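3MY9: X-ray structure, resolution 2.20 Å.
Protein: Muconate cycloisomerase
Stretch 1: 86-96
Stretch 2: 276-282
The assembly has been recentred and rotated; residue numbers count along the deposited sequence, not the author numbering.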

# COMPACT_ATOMS: atom_id res chain seq x y z
N ARG A 86 -42.76 9.65 -9.89
CA ARG A 86 -41.56 9.87 -9.04
C ARG A 86 -41.12 8.63 -8.29
O ARG A 86 -41.07 8.62 -7.06
CB ARG A 86 -41.78 11.01 -8.05
CG ARG A 86 -42.05 12.32 -8.71
CD ARG A 86 -41.96 13.49 -7.71
NE ARG A 86 -42.17 14.76 -8.39
CZ ARG A 86 -41.60 15.91 -8.05
NH1 ARG A 86 -41.87 16.99 -8.77
NH2 ARG A 86 -40.77 16.01 -7.00
N VAL A 87 -40.75 7.61 -9.04
CA VAL A 87 -40.35 6.33 -8.49
C VAL A 87 -39.07 6.40 -7.62
O VAL A 87 -39.05 5.89 -6.50
CB VAL A 87 -40.16 5.32 -9.62
CG1 VAL A 87 -39.80 3.95 -9.07
CG2 VAL A 87 -41.48 5.26 -10.48
N ARG A 88 -38.02 7.04 -8.13
CA ARG A 88 -36.78 7.17 -7.39
C ARG A 88 -36.99 7.95 -6.11
O ARG A 88 -36.36 7.66 -5.10
CB ARG A 88 -35.66 7.81 -8.21
CG ARG A 88 -34.26 7.38 -7.73
CD ARG A 88 -33.13 8.16 -8.39
NE ARG A 88 -33.17 8.16 -9.87
CZ ARG A 88 -32.56 7.28 -10.64
NH1 ARG A 88 -31.89 6.28 -10.11
NH2 ARG A 88 -32.65 7.39 -11.96
N GLU A 89 -37.86 8.95 -6.15
CA GLU A 89 -38.17 9.76 -4.97
C GLU A 89 -38.85 8.91 -3.90
O GLU A 89 -38.57 9.06 -2.72
CB GLU A 89 -39.08 10.95 -5.33
CG GLU A 89 -39.36 11.89 -4.15
CD GLU A 89 -40.36 12.99 -4.50
OE1 GLU A 89 -39.97 14.18 -4.59
OE2 GLU A 89 -41.55 12.66 -4.71
N LEU A 90 -39.80 8.06 -4.31
CA LEU A 90 -40.50 7.18 -3.37
C LEU A 90 -39.52 6.15 -2.80
O LEU A 90 -39.59 5.88 -1.61
CB LEU A 90 -41.70 6.46 -4.01
CG LEU A 90 -42.55 5.57 -3.07
CD1 LEU A 90 -43.30 6.42 -2.06
CD2 LEU A 90 -43.55 4.67 -3.85
N MET A 91 -38.63 5.60 -3.62
CA MET A 91 -37.65 4.61 -3.13
C MET A 91 -36.74 5.20 -2.07
O MET A 91 -36.36 4.50 -1.12
CB MET A 91 -36.79 4.01 -4.26
CG MET A 91 -35.71 2.98 -3.78
SD MET A 91 -36.30 1.46 -2.94
CE MET A 91 -37.01 0.59 -4.38
N ALA A 92 -36.37 6.48 -2.23
CA ALA A 92 -35.56 7.20 -1.22
C ALA A 92 -36.36 7.42 0.05
O ALA A 92 -35.81 7.35 1.14
CB ALA A 92 -35.03 8.55 -1.76
N ARG A 93 -37.66 7.67 -0.07
CA ARG A 93 -38.54 7.75 1.12
C ARG A 93 -38.62 6.39 1.83
O ARG A 93 -38.47 6.32 3.03
CB ARG A 93 -39.93 8.28 0.77
N MET A 94 -38.81 5.30 1.09
CA MET A 94 -38.95 3.97 1.71
C MET A 94 -37.63 3.54 2.39
O MET A 94 -37.67 2.92 3.46
CB MET A 94 -39.43 2.93 0.69
CG MET A 94 -40.81 3.24 0.02
SD MET A 94 -41.52 1.90 -1.01
CE MET A 94 -40.32 1.81 -2.31
N ASP A 95 -36.48 3.88 1.81
CA ASP A 95 -35.17 3.58 2.43
C ASP A 95 -34.88 4.43 3.69
O ASP A 95 -34.13 4.01 4.57
CB ASP A 95 -34.03 3.75 1.41
CG ASP A 95 -33.98 2.62 0.36
OD1 ASP A 95 -34.61 1.55 0.57
OD2 ASP A 95 -33.26 2.80 -0.66
N LYS A 96 -35.44 5.63 3.76
CA LYS A 96 -35.26 6.52 4.90
C LYS A 96 -36.11 6.08 6.10
O LYS A 96 -35.66 6.18 7.24
CB LYS A 96 -35.64 7.95 4.50
CG LYS A 96 -35.59 8.98 5.64
CD LYS A 96 -34.37 9.92 5.54
CE LYS A 96 -34.73 11.24 4.83
NZ LYS A 96 -33.85 12.38 5.24
N CYS A 276 -30.06 -6.32 -4.17
CA CYS A 276 -29.48 -4.98 -4.30
C CYS A 276 -30.51 -3.86 -4.02
O CYS A 276 -30.11 -2.72 -3.75
CB CYS A 276 -28.81 -4.80 -5.66
SG CYS A 276 -29.91 -4.47 -7.00
N GLY A 277 -31.80 -4.19 -4.06
CA GLY A 277 -32.87 -3.25 -3.68
C GLY A 277 -33.69 -2.68 -4.83
O GLY A 277 -34.19 -1.56 -4.74
N GLY A 278 -33.78 -3.43 -5.93
CA GLY A 278 -34.66 -3.07 -7.04
C GLY A 278 -33.99 -2.83 -8.38
O GLY A 278 -32.79 -3.04 -8.55
N LEU A 279 -34.80 -2.36 -9.32
CA LEU A 279 -34.43 -2.24 -10.72
C LEU A 279 -33.49 -1.06 -10.97
O LEU A 279 -32.49 -1.22 -11.64
CB LEU A 279 -35.69 -2.08 -11.57
CG LEU A 279 -36.73 -3.22 -11.53
CD1 LEU A 279 -38.00 -2.83 -12.25
CD2 LEU A 279 -36.17 -4.41 -12.13
N MET A 280 -33.83 0.12 -10.44
CA MET A 280 -32.94 1.29 -10.58
C MET A 280 -31.61 1.06 -9.82
O MET A 280 -30.56 1.40 -10.33
CB MET A 280 -33.62 2.60 -10.14
CG MET A 280 -34.76 3.08 -11.12
SD MET A 280 -35.55 4.71 -10.81
CE MET A 280 -36.88 4.40 -11.99
N LYS A 281 -31.68 0.49 -8.63
CA LYS A 281 -30.46 0.17 -7.86
C LYS A 281 -29.60 -0.85 -8.61
O LYS A 281 -28.38 -0.74 -8.61
CB LYS A 281 -30.80 -0.40 -6.49
CG LYS A 281 -31.57 0.53 -5.55
CD LYS A 281 -30.73 1.67 -5.06
CE LYS A 281 -31.40 2.38 -3.89
NZ LYS A 281 -30.41 3.27 -3.21
N ALA A 282 -30.21 -1.82 -9.29
CA ALA A 282 -29.43 -2.77 -10.10
C ALA A 282 -28.69 -2.08 -11.26
O ALA A 282 -27.56 -2.45 -11.60
CB ALA A 282 -30.29 -3.91 -10.61
O HOH W 1 -30.55 4.14 -11.85

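The contact is modest, 273 Å² summed over both sides, and no direct hydrogen bond crosses it; packing, one long salt bridge and a bridging water do the work. Stretch 2 leaves one helix and enters another. Cys-276, still helical, stays out of reach of stretch 1. Gly-277 then leaves helical geometry with a positive phi of 107°, at backbone angles where a CB would be jammed against the carbonyl O of the residue before. The carbonyl of Gly-277 lies close to stretch 1: Gly-277 O is 3.6 Å from Met-91 CE, the tip of a buried, flexible side chain that bends through p rotamers at chi2 and chi3. Gly-278, the N-cap of the next helix, again has backbone angles that call for glycine, and an ideal CB there would lie 3.7 Å from Met-91 CE. Its carbonyl accepts the first helical bond, from Ala-282 N to Gly-278 O at 2.9 Å.

Leu-279 points sideways and takes no part, whereas Met-280 is the centre of the contact, giving up 83 Å². Its CB points toward stretch 1, and an m, t, t side chain extends so that Met-280 CE packs 4.1 Å from Val-87 CB. Its polarizable sulfur covers one face of the Arg-88 guanidinium, with Met-280 SD 3.9 Å from Arg-88 CZ. An unbranched thioether suits both neighbours, one aliphatic and one a flat cation. The same arginine reaches the backbone through water 1, which accepts from Arg-88 NH1 at 3.1 Å and donates to Met-280 O at 3.1 Å.

Lys-281 starts sideways, but its long chain comes nearer at its end. Lys-281 CE passes 4.4 Å from Met-91 CG, and Lys-281 NZ forms a long salt bridge, 3.9 Å, with Asp-95 OD2. Lysine suits this exposed position, combining aliphatic reach with a terminal charge.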